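Local coordinates for putative polyphosphate kinase 2 family protein (Arthrobacter aurescens, PDB 3RHF), which probably acts as a polyphosphate kinase of the PPK2 family, moving phosphate groups between polyphosphate and nucleotides, at residues A48-Q53 / A256-L261; A55-L60 / S93-A98; V245-N248 / Y252-I255; K74-I79 / L262-G267. One frame throughout, in Å; residues are numbered along the deposited sequence.

Contact 1: residues A48-Q53 / A256-L261; sequences ALLAAQ and AVQQLL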
loop_
_atom_site.group_PDB
_atom_site.type_symbol
_atom_site.label_atom_id
_atom_site.label_comp_id
_atom_site.label_asym_id
_atom_site.label_seq_id
_atom_site.Cartn_x
_atom_site.Cartn_y
_atom_site.Cartn_z
ATOM N N ALA A 48 10.090 11.313 16.124
ATOM C CA ALA A 48 9.734 10.343 17.130
ATOM C C ALA A 48 8.213 10.248 17.296
ATOM O O ALA A 48 7.701 9.176 17.548
ATOM C CB ALA A 48 10.464 10.624 18.467
ATOM N N LEU A 49 7.484 11.343 17.136
ATOM C CA LEU A 49 6.024 11.268 17.120
ATOM C C LEU A 49 5.528 10.470 15.942
ATOM O O LEU A 49 4.611 9.712 16.081
ATOM C CB LEU A 49 5.382 12.655 17.100
ATOM C CG LEU A 49 3.839 12.725 17.057
ATOM C CD1 LEU A 49 3.164 12.118 18.297
ATOM C CD2 LEU A 49 3.437 14.122 16.871
ATOM N N LEU A 50 6.146 10.641 14.786
ATOM C CA LEU A 50 5.719 9.966 13.606
ATOM C C LEU A 50 5.693 8.455 13.814
ATOM O O LEU A 50 4.792 7.803 13.328
ATOM C CB LEU A 50 6.641 10.263 12.455
ATOM C CG LEU A 50 6.054 9.896 11.089
ATOM C CD1 LEU A 50 4.625 10.512 10.873
ATOM C CD2 LEU A 50 6.987 10.308 9.975
ATOM N N ALA A 51 6.677 7.906 14.517
ATOM C CA ALA A 51 6.794 6.452 14.635
ATOM C C ALA A 51 5.727 5.951 15.596
ATOM O O ALA A 51 5.248 4.828 15.489
ATOM C CB ALA A 51 8.216 6.047 15.138
ATOM N N ALA A 52 5.347 6.802 16.551
ATOM C CA ALA A 52 4.331 6.432 17.495
ATOM C C ALA A 52 2.963 6.514 16.793
ATOM O O ALA A 52 2.060 5.687 17.023
ATOM C CB ALA A 52 4.404 7.341 18.693
ATOM N N GLN A 53 2.813 7.553 15.967
ATOM C CA GLN A 53 1.590 7.771 15.198
ATOM C C GLN A 53 1.300 6.562 14.338
ATOM O O GLN A 53 0.158 6.161 14.251
ATOM C CB GLN A 53 1.705 9.017 14.339
ATOM C CG GLN A 53 1.488 10.280 15.121
ATOM C CD GLN A 53 1.510 11.491 14.269
ATOM O OE1 GLN A 53 2.180 11.500 13.249
ATOM N NE2 GLN A 53 0.756 12.552 14.671
ATOM N N ALA A 256 1.217 16.235 10.830
ATOM C CA ALA A 256 -0.038 17.004 10.891
ATOM C C ALA A 256 -1.104 16.199 10.143
ATOM O O ALA A 256 -2.235 16.042 10.615
ATOM C CB ALA A 256 0.139 18.434 10.321
ATOM N N VAL A 257 -0.713 15.645 9.000
ATOM C CA VAL A 257 -1.611 14.796 8.262
ATOM C C VAL A 257 -1.940 13.603 9.114
ATOM O O VAL A 257 -3.125 13.297 9.342
ATOM C CB VAL A 257 -1.103 14.410 6.871
ATOM C CG1 VAL A 257 -2.050 13.404 6.264
ATOM C CG2 VAL A 257 -1.087 15.629 5.938
ATOM N N GLN A 258 -0.927 12.952 9.665
ATOM C CA GLN A 258 -1.246 11.778 10.483
ATOM C C GLN A 258 -2.132 12.063 11.677
ATOM O O GLN A 258 -3.046 11.279 11.961
ATOM C CB GLN A 258 -0.014 10.909 10.853
ATOM C CG GLN A 258 0.074 9.796 9.823
ATOM C CD GLN A 258 1.216 8.834 9.972
ATOM O OE1 GLN A 258 1.945 8.587 9.004
ATOM N NE2 GLN A 258 1.347 8.219 11.159
ATOM N N GLN A 259 -1.926 13.185 12.351
ATOM C CA GLN A 259 -2.726 13.459 13.565
ATOM C C GLN A 259 -4.136 13.769 13.173
ATOM O O GLN A 259 -5.065 13.439 13.887
ATOM C CB GLN A 259 -2.142 14.579 14.426
ATOM C CG GLN A 259 -2.623 14.589 15.877
ATOM C CD GLN A 259 -2.206 13.362 16.654
ATOM O OE1 GLN A 259 -1.032 12.991 16.712
ATOM N NE2 GLN A 259 -3.167 12.720 17.269
ATOM N N LEU A 260 -4.314 14.339 11.996
ATOM C CA LEU A 260 -5.672 14.610 11.470
ATOM C C LEU A 260 -6.468 13.338 11.259
ATOM O O LEU A 260 -7.647 13.256 11.638
ATOM C CB LEU A 260 -5.581 15.380 10.149
ATOM C CG LEU A 260 -5.459 16.904 10.251
ATOM C CD1 LEU A 260 -5.272 17.444 8.859
ATOM C CD2 LEU A 260 -6.664 17.603 10.925
ATOM N N LEU A 261 -5.796 12.374 10.630
ATOM C CA LEU A 261 -6.296 11.016 10.483
ATOM C C LEU A 261 -6.653 10.360 11.780
ATOM O O LEU A 261 -7.728 9.812 11.896
ATOM C CB LEU A 261 -5.246 10.153 9.832
ATOM C CG LEU A 261 -5.485 9.668 8.434
ATOM C CD1 LEU A 261 -6.209 10.696 7.545
ATOM C CD2 LEU A 261 -4.132 9.325 7.852
#
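Two glutamine torsions bring Q53 and Q259 together. Q53 starts with CG anti to its carbonyl carbon (chi1 -79°) and continues as an extended chain that carries the amide across to helix 250-266. Q259 bends back at its second torsion, which turns OE1 toward the amide of Q53. The result is a hydrogen bond from Q53 NE2 to Q259 OE1 of 2.7 Å. The acceptor lies in the amide plane of Q53, but NE2 sits above the carbonyl plane of Q259. The N-H points fairly straight at the oxygen, at 156°. Q53 NE2 also bonds the backbone oxygen of I255, so two acceptors on one helix hold this amide.

The extended Q258 chain passes Q53 at a slant. Q53 OE1 rests 3.3 Å from Q258 CB, and Q258 NE2 lies 3.3 Å from Q53 CB. The end of Q258 is held by H94 at OE1 and D54 at NE2. L50 crosses it at about a right angle, with L50 CD1 at 3.8 Å from Q258 OE1. Replacing Q53 with an alanine would probably leave Q259 OE1 and the I255 carbonyl without this donor, and the Q259 amide freer to turn.

The axes of the two short segments come to 10.2 Å at their closest. Q259 NE2 is tied in turn to D263, one turn further along its helix. Glutamine side chains thus link two helices that run at 32° to each other. Helix 43-69 packs on the outside of helix 250-266, which belongs to the alpha/beta/alpha sandwich of this P-loop NTPase clan member.

Contact 2: residues A55-L60 / S93-A98; sequences ARLAEL and SHVVGA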
loop_
_atom_site.group_PDB
_atom_site.type_symbol
_atom_site.label_atom_id
_atom_site.label_comp_id
_atom_site.label_asym_id
_atom_site.label_seq_id
_atom_site.Cartn_x
_atom_site.Cartn_y
_atom_site.Cartn_z
ATOM N N ALA A 55 2.043 3.312 14.732
ATOM C CA ALA A 55 1.479 2.248 15.534
ATOM C C ALA A 55 0.047 2.575 15.900
ATOM O O ALA A 55 -0.838 1.716 15.793
ATOM C CB ALA A 55 2.295 2.016 16.792
ATOM N N ARG A 56 -0.209 3.805 16.315
ATOM C CA ARG A 56 -1.585 4.195 16.607
ATOM C C ARG A 56 -2.543 4.053 15.401
ATOM O O ARG A 56 -3.676 3.561 15.554
ATOM C CB ARG A 56 -1.626 5.618 17.101
ATOM C CG ARG A 56 -0.947 5.811 18.447
ATOM C CD ARG A 56 -0.970 7.277 18.787
ATOM N NE ARG A 56 0.035 7.581 19.769
ATOM C CZ ARG A 56 0.447 8.799 20.096
ATOM N NH1 ARG A 56 -0.077 9.883 19.530
ATOM N NH2 ARG A 56 1.388 8.918 21.020
ATOM N N LEU A 57 -2.085 4.521 14.227
ATOM C CA LEU A 57 -2.851 4.468 13.006
ATOM C C LEU A 57 -3.105 3.005 12.597
ATOM O O LEU A 57 -4.217 2.665 12.261
ATOM C CB LEU A 57 -2.123 5.234 11.908
ATOM C CG LEU A 57 -2.840 5.498 10.577
ATOM C CD1 LEU A 57 -4.069 6.325 10.796
ATOM C CD2 LEU A 57 -1.947 6.232 9.500
ATOM N N ALA A 58 -2.082 2.150 12.676
ATOM C CA ALA A 58 -2.242 0.717 12.379
ATOM C C ALA A 58 -3.352 0.100 13.258
ATOM O O ALA A 58 -4.215 -0.593 12.785
ATOM C CB ALA A 58 -0.926 -0.031 12.550
ATOM N N GLU A 59 -3.355 0.404 14.537
ATOM C CA GLU A 59 -4.393 -0.116 15.396
ATOM C C GLU A 59 -5.739 0.445 14.989
ATOM O O GLU A 59 -6.685 -0.286 14.867
ATOM C CB GLU A 59 -4.111 0.143 16.873
ATOM C CG GLU A 59 -5.290 -0.204 17.765
ATOM C CD GLU A 59 -4.970 -0.348 19.274
ATOM O OE1 GLU A 59 -3.886 0.084 19.749
ATOM O OE2 GLU A 59 -5.836 -0.907 20.009
ATOM N N LEU A 60 -5.848 1.737 14.779
ATOM C CA LEU A 60 -7.167 2.301 14.575
ATOM C C LEU A 60 -7.768 1.986 13.183
ATOM O O LEU A 60 -8.963 1.909 13.029
ATOM C CB LEU A 60 -7.140 3.786 14.805
ATOM C CG LEU A 60 -7.203 4.325 16.221
ATOM C CD1 LEU A 60 -6.852 5.757 16.112
ATOM C CD2 LEU A 60 -8.580 4.140 16.784
ATOM N N SER A 93 2.385 7.786 0.653
ATOM C CA SER A 93 3.186 6.607 0.907
ATOM C C SER A 93 3.390 6.359 2.359
ATOM O O SER A 93 3.464 5.201 2.800
ATOM C CB SER A 93 4.564 6.779 0.291
ATOM O OG SER A 93 5.382 5.640 0.444
ATOM N N HIS A 94 3.562 7.406 3.135
ATOM C CA HIS A 94 3.825 7.127 4.527
ATOM C C HIS A 94 2.541 6.601 5.246
ATOM O O HIS A 94 2.573 5.592 5.979
ATOM C CB HIS A 94 4.426 8.321 5.270
ATOM C CG HIS A 94 4.912 7.937 6.613
ATOM N ND1 HIS A 94 4.068 7.869 7.702
ATOM C CD2 HIS A 94 6.108 7.442 7.023
ATOM C CE1 HIS A 94 4.741 7.388 8.743
ATOM N NE2 HIS A 94 5.977 7.117 8.358
ATOM N N VAL A 95 1.426 7.293 5.017
ATOM C CA VAL A 95 0.155 6.987 5.645
ATOM C C VAL A 95 -0.301 5.592 5.233
ATOM O O VAL A 95 -0.661 4.774 6.041
ATOM C CB VAL A 95 -0.917 8.002 5.212
ATOM C CG1 VAL A 95 -2.263 7.564 5.741
ATOM C CG2 VAL A 95 -0.566 9.442 5.699
ATOM N N VAL A 96 -0.276 5.314 3.951
ATOM C CA VAL A 96 -0.632 3.997 3.483
ATOM C C VAL A 96 0.246 2.908 4.057
ATOM O O VAL A 96 -0.246 1.843 4.474
ATOM C CB VAL A 96 -0.642 3.978 1.949
ATOM C CG1 VAL A 96 -0.585 2.594 1.450
ATOM C CG2 VAL A 96 -1.896 4.727 1.447
ATOM N N GLY A 97 1.527 3.179 4.162
ATOM C CA GLY A 97 2.446 2.203 4.701
ATOM C C GLY A 97 2.342 1.952 6.168
ATOM O O GLY A 97 2.903 1.005 6.671
ATOM N N ALA A 98 1.679 2.819 6.898
ATOM C CA ALA A 98 1.458 2.572 8.325
ATOM C C ALA A 98 0.270 1.655 8.448
ATOM O O ALA A 98 0.055 1.109 9.518
ATOM C CB ALA A 98 1.189 3.856 9.084
#
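L57 meets V95 and A98 where helix 43-69 packs on the outside of helix 88-98, a helix of the alpha/beta/alpha sandwich. The axes of the short segments approach to 9.4 Å at a signed angle of -57°. One methyl of L57 does most of the touching. L57 CD2 lies 4.0 Å from V95 CG1, and it is equally far from A98 CB at 4.0 Å. It touches both residues, which lie about one turn apart on helix 88-98. The backbone oxygen of V95 is near the same methyl, with L57 CD2 to V95 O at 4.0 Å. A trans first torsion (chi1 -171°) extends the L57 side chain across the gap. V95 answers with CG1, the methyl that is trans to its own backbone N. Side chain to side chain the contact is apolar. It is also modest, with 163 Å² buried in all.

Further out, L57 also packs on L262 and L265 of helix 250-266, and V95 packs on L261. The same third helix therefore backs both sides of the crossing. On the 93-98 side, S93 and V96 pack on P101 of the second subunit, so this helix also takes part in the dimer.

The backbones come closest at A58 and A98, whose CA atoms are 5.8 Å apart. The small side chains at both positions probably permit this approach, and the methyl CB of A58 lies 3.4 Å from A98 O.

Contact 3: residues V245-N248 / Y252-I255; sequences VPAN and YARI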
loop_
_atom_site.group_PDB
_atom_site.type_symbol
_atom_site.label_atom_id
_atom_site.label_comp_id
_atom_site.label_asym_id
_atom_site.label_seq_id
_atom_site.Cartn_x
_atom_site.Cartn_y
_atom_site.Cartn_z
ATOM N N VAL A 245 -2.172 22.858 5.698
ATOM C CA VAL A 245 -1.108 22.357 6.514
ATOM C C VAL A 245 0.201 22.920 5.959
ATOM O O VAL A 245 0.632 22.554 4.848
ATOM C CB VAL A 245 -1.019 20.819 6.413
ATOM C CG1 VAL A 245 0.134 20.347 7.182
ATOM C CG2 VAL A 245 -2.315 20.110 6.895
ATOM N N PRO A 246 0.853 23.817 6.715
ATOM C CA PRO A 246 2.148 24.341 6.318
ATOM C C PRO A 246 3.100 23.180 6.045
ATOM O O PRO A 246 3.223 22.294 6.883
ATOM C CB PRO A 246 2.569 25.097 7.543
ATOM C CG PRO A 246 1.359 25.628 8.065
ATOM C CD PRO A 246 0.298 24.594 7.822
ATOM N N ALA A 247 3.705 23.152 4.860
ATOM C CA ALA A 247 4.418 21.959 4.402
ATOM C C ALA A 247 5.861 22.216 3.971
ATOM O O ALA A 247 6.518 21.301 3.483
ATOM C CB ALA A 247 3.668 21.308 3.276
ATOM N N ASN A 248 6.354 23.439 4.129
ATOM C CA ASN A 248 7.773 23.698 3.836
ATOM C C ASN A 248 8.662 22.751 4.631
ATOM O O ASN A 248 9.688 22.355 4.145
ATOM C CB ASN A 248 8.212 25.171 4.132
ATOM C CG ASN A 248 7.996 26.101 2.959
ATOM O OD1 ASN A 248 7.271 25.772 2.035
ATOM N ND2 ASN A 248 8.640 27.258 2.982
ATOM N N TYR A 252 6.963 18.156 9.486
ATOM C CA TYR A 252 5.747 18.669 10.170
ATOM C C TYR A 252 4.458 18.252 9.454
ATOM O O TYR A 252 3.473 17.845 10.093
ATOM C CB TYR A 252 5.740 20.173 10.332
ATOM C CG TYR A 252 4.384 20.659 10.827
ATOM C CD1 TYR A 252 3.970 20.399 12.096
ATOM C CD2 TYR A 252 3.508 21.308 9.984
ATOM C CE1 TYR A 252 2.744 20.814 12.549
ATOM C CE2 TYR A 252 2.285 21.713 10.405
ATOM C CZ TYR A 252 1.893 21.470 11.696
ATOM O OH TYR A 252 0.661 21.890 12.144
ATOM N N ALA A 253 4.464 18.405 8.138
ATOM C CA ALA A 253 3.317 17.987 7.330
ATOM C C ALA A 253 3.011 16.509 7.569
ATOM O O ALA A 253 1.859 16.147 7.699
ATOM C CB ALA A 253 3.559 18.252 5.861
ATOM N N ARG A 254 4.022 15.659 7.657
ATOM C CA ARG A 254 3.746 14.277 7.905
ATOM C C ARG A 254 2.982 14.064 9.206
ATOM O O ARG A 254 2.030 13.272 9.211
ATOM C CB ARG A 254 5.012 13.464 7.969
ATOM C CG ARG A 254 5.705 13.308 6.660
ATOM C CD ARG A 254 7.043 12.644 6.834
ATOM N NE ARG A 254 7.838 12.827 5.616
ATOM C CZ ARG A 254 9.110 13.258 5.553
ATOM N NH1 ARG A 254 9.836 13.542 6.632
ATOM N NH2 ARG A 254 9.687 13.350 4.370
ATOM N N ILE A 255 3.408 14.686 10.308
ATOM C CA ILE A 255 2.730 14.479 11.569
ATOM C C ILE A 255 1.407 15.222 11.661
ATOM O O ILE A 255 0.559 14.880 12.465
ATOM C CB ILE A 255 3.580 14.831 12.779
ATOM C CG1 ILE A 255 4.085 16.296 12.709
ATOM C CG2 ILE A 255 4.695 13.838 12.920
ATOM C CD1 ILE A 255 4.801 16.759 13.994
#
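Apolar contacts join V245 and A247 to Y252 and A253. The V245 torsion (chi1 176°) places CG1 anti to the backbone N and sends this methyl to the helix. There CG1 of V245 lies 4.0 Å from A253 CA and 4.1 Å from Y252 CE2. It meets the tyrosine obliquely. The same methyl also reaches the A253 side chain, with V245 CG1 to A253 CB at 4.2 Å. Next along the chain, P246 sets its ring carbon CD 4.3 Å from Y252 CE2. A247 meets A253 methyl to methyl, with CB to CB at 4.0 Å. All five touching residues are buried.

The aromatic ring also has a polar neighbour at its rim. P246 O lies near the ring plane and approaches the edge, 3.3 Å from Y252 CD2. The carbonyl oxygen faces the C-H edge of the ring, and this is not a hydrogen bond. The phenol is placed from its far end as well, because Y252 OH bonds the backbone oxygen of P37.

The contact closes the short turn between strand 242-246 and helix 250-266. That strand is the outermost one on its side of the sheet within this chain. Backbone bonds from V245, and from A247 just past the strand, reach strand 179-187, while I255 packs the helix against helix 43-69.

Contact 4: residues K74-I79 / L262-G267; sequences KRLLLI and LDALGG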
loop_
_atom_site.group_PDB
_atom_site.type_symbol
_atom_site.label_atom_id
_atom_site.label_comp_id
_atom_site.label_asym_id
_atom_site.label_seq_id
_atom_site.Cartn_x
_atom_site.Cartn_y
_atom_site.Cartn_z
ATOM N N LYS A 74 -19.120 2.689 8.876
ATOM C CA LYS A 74 -18.239 3.830 8.871
ATOM C C LYS A 74 -16.995 3.572 8.054
ATOM O O LYS A 74 -16.545 2.459 7.937
ATOM C CB LYS A 74 -17.877 4.241 10.280
ATOM C CG LYS A 74 -19.043 4.812 11.111
ATOM C CD LYS A 74 -18.510 5.211 12.493
ATOM C CE LYS A 74 -19.536 5.086 13.680
ATOM N NZ LYS A 74 -19.173 3.999 14.683
ATOM N N ARG A 75 -16.453 4.630 7.463
ATOM C CA ARG A 75 -15.262 4.549 6.642
ATOM C C ARG A 75 -14.638 5.930 6.616
ATOM O O ARG A 75 -15.182 6.852 7.182
ATOM C CB ARG A 75 -15.640 4.132 5.238
ATOM C CG ARG A 75 -16.563 5.126 4.560
ATOM C CD ARG A 75 -17.376 4.459 3.476
ATOM N NE ARG A 75 -18.598 3.931 4.039
ATOM C CZ ARG A 75 -19.461 3.169 3.402
ATOM N NH1 ARG A 75 -20.539 2.776 4.038
ATOM N NH2 ARG A 75 -19.253 2.791 2.148
ATOM N N LEU A 76 -13.509 6.070 5.949
ATOM C CA LEU A 76 -12.784 7.302 5.975
ATOM C C LEU A 76 -12.178 7.604 4.626
ATOM O O LEU A 76 -11.810 6.721 3.892
ATOM C CB LEU A 76 -11.700 7.225 7.073
ATOM C CG LEU A 76 -11.104 8.575 7.536
ATOM C CD1 LEU A 76 -10.973 8.690 9.016
ATOM C CD2 LEU A 76 -9.782 8.778 6.932
ATOM N N LEU A 77 -12.070 8.883 4.309
ATOM C CA LEU A 77 -11.561 9.359 3.017
ATOM C C LEU A 77 -10.659 10.570 3.269
ATOM O O LEU A 77 -11.129 11.645 3.702
ATOM C CB LEU A 77 -12.713 9.740 2.060
ATOM C CG LEU A 77 -12.329 10.258 0.639
ATOM C CD1 LEU A 77 -11.452 9.248 -0.141
ATOM C CD2 LEU A 77 -13.495 10.710 -0.243
ATOM N N LEU A 78 -9.362 10.352 3.002
ATOM C CA LEU A 78 -8.357 11.360 3.028
ATOM C C LEU A 78 -8.179 11.900 1.629
ATOM O O LEU A 78 -7.855 11.128 0.703
ATOM C CB LEU A 78 -7.061 10.757 3.508
ATOM C CG LEU A 78 -5.813 11.651 3.611
ATOM C CD1 LEU A 78 -5.977 12.753 4.698
ATOM C CD2 LEU A 78 -4.597 10.800 3.910
ATOM N N ILE A 79 -8.400 13.218 1.479
ATOM C CA ILE A 79 -8.147 13.947 0.248
ATOM C C ILE A 79 -6.940 14.852 0.403
ATOM O O ILE A 79 -6.960 15.794 1.215
ATOM C CB ILE A 79 -9.374 14.866 -0.215
ATOM C CG1 ILE A 79 -10.637 14.024 -0.445
ATOM C CG2 ILE A 79 -9.038 15.562 -1.487
ATOM C CD1 ILE A 79 -11.906 14.775 -0.725
ATOM N N LEU A 262 -5.732 10.388 12.743
ATOM C CA LEU A 262 -5.974 9.715 14.057
ATOM C C LEU A 262 -7.131 10.344 14.822
ATOM O O LEU A 262 -7.890 9.632 15.458
ATOM C CB LEU A 262 -4.726 9.699 14.967
ATOM C CG LEU A 262 -3.547 8.924 14.366
ATOM C CD1 LEU A 262 -2.189 9.424 14.925
ATOM C CD2 LEU A 262 -3.661 7.425 14.565
ATOM N N ASP A 263 -7.210 11.683 14.782
ATOM C CA ASP A 263 -8.240 12.413 15.498
ATOM C C ASP A 263 -9.614 12.159 14.828
ATOM O O ASP A 263 -10.598 12.022 15.515
ATOM C CB ASP A 263 -7.915 13.904 15.521
ATOM C CG ASP A 263 -6.673 14.271 16.419
ATOM O OD1 ASP A 263 -6.036 13.408 17.105
ATOM O OD2 ASP A 263 -6.351 15.496 16.451
ATOM N N ALA A 264 -9.656 12.088 13.495
ATOM C CA ALA A 264 -10.874 11.718 12.748
ATOM C C ALA A 264 -11.324 10.276 13.101
ATOM O O ALA A 264 -12.496 10.031 13.352
ATOM C CB ALA A 264 -10.646 11.850 11.249
ATOM N N LEU A 265 -10.374 9.354 13.140
ATOM C CA LEU A 265 -10.642 7.990 13.486
ATOM C C LEU A 265 -11.025 7.824 14.937
ATOM O O LEU A 265 -11.829 6.976 15.258
ATOM C CB LEU A 265 -9.423 7.150 13.215
ATOM C CG LEU A 265 -9.142 6.854 11.772
ATOM C CD1 LEU A 265 -7.791 6.371 11.508
ATOM C CD2 LEU A 265 -10.126 5.824 11.361
ATOM N N GLY A 266 -10.440 8.622 15.817
ATOM C CA GLY A 266 -10.756 8.595 17.260
ATOM C C GLY A 266 -12.148 9.137 17.544
ATOM O O GLY A 266 -12.757 8.822 18.557
ATOM N N GLY A 267 -12.651 9.956 16.628
ATOM C CA GLY A 267 -13.983 10.504 16.725
ATOM C C GLY A 267 -15.001 9.471 16.306
ATOM O O GLY A 267 -16.181 9.700 16.440
#
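L76 belongs to strand 75-82, the middle strand of the parallel five-stranded sheet, and it meets A264 and L265 near the C-terminal end of helix 250-266. This is the sheet-to-helix layer contact of a three-layer alpha/beta/alpha sandwich. In P-loop NTPases a central strand of this kind leads into the phosphate-binding loop, and helix 88-98 follows strand 75-82 here.

One methyl of L76 carries the contact. The first torsion of L76 is trans (chi1 -162°), with CG pointing away from the backbone N, and this lifts the isobutyl group off the strand to the helix. From there L76 CD1 lies 3.9 Å from A264 CB. The same methyl meets the branch of the leucine, with L76 CD1 3.8 Å from L265 CG and 3.8 Å from L265 CD2. The two leucines cross at about a right angle, so a single methyl of L76 fits against the branch point of L265. The small A264 probably lets that methyl come in close beside it. L76 and L265 are buried. The backbones stay well apart, with the CA atoms of L76 and L265 7.8 Å from each other. The A264 side chain also lies about 4 Å from a bound triethylene glycol, probably from the crystallisation liquor.

L261, one turn before L265, packs on L76 and on L78, while A264 reaches V182 on the neighbouring strand 179-187. On the outer side, L265 packs on L57, so helix 250-266 lies between the central strand and helix 43-69.

How the contacts relate
Helix 250-266 joins contacts 1, 3 and 4, while helix 43-69 is shared by contacts 1 and 2. Contact 1 is the hub. Its centre lies 9 Å from that of contact 2, where L261 CD2 packs 3.3 Å from V95 CG1. It lies 11 Å from contact 3, with A256 CB 3.7 Å from V245 CG1. Leucine packing joins it to contact 4, with L261 CD1 3.5 Å from L78 CD1. Contacts 2 and 4 meet through L57 and L262, and the strand of contact 4 leads toward the helix of contact 2 across the probable phosphate-binding loop. Contacts 3 and 4 do not touch. R254 of contact 3 binds citrate, probably from the crystallisation liquor, like the glycol near A264.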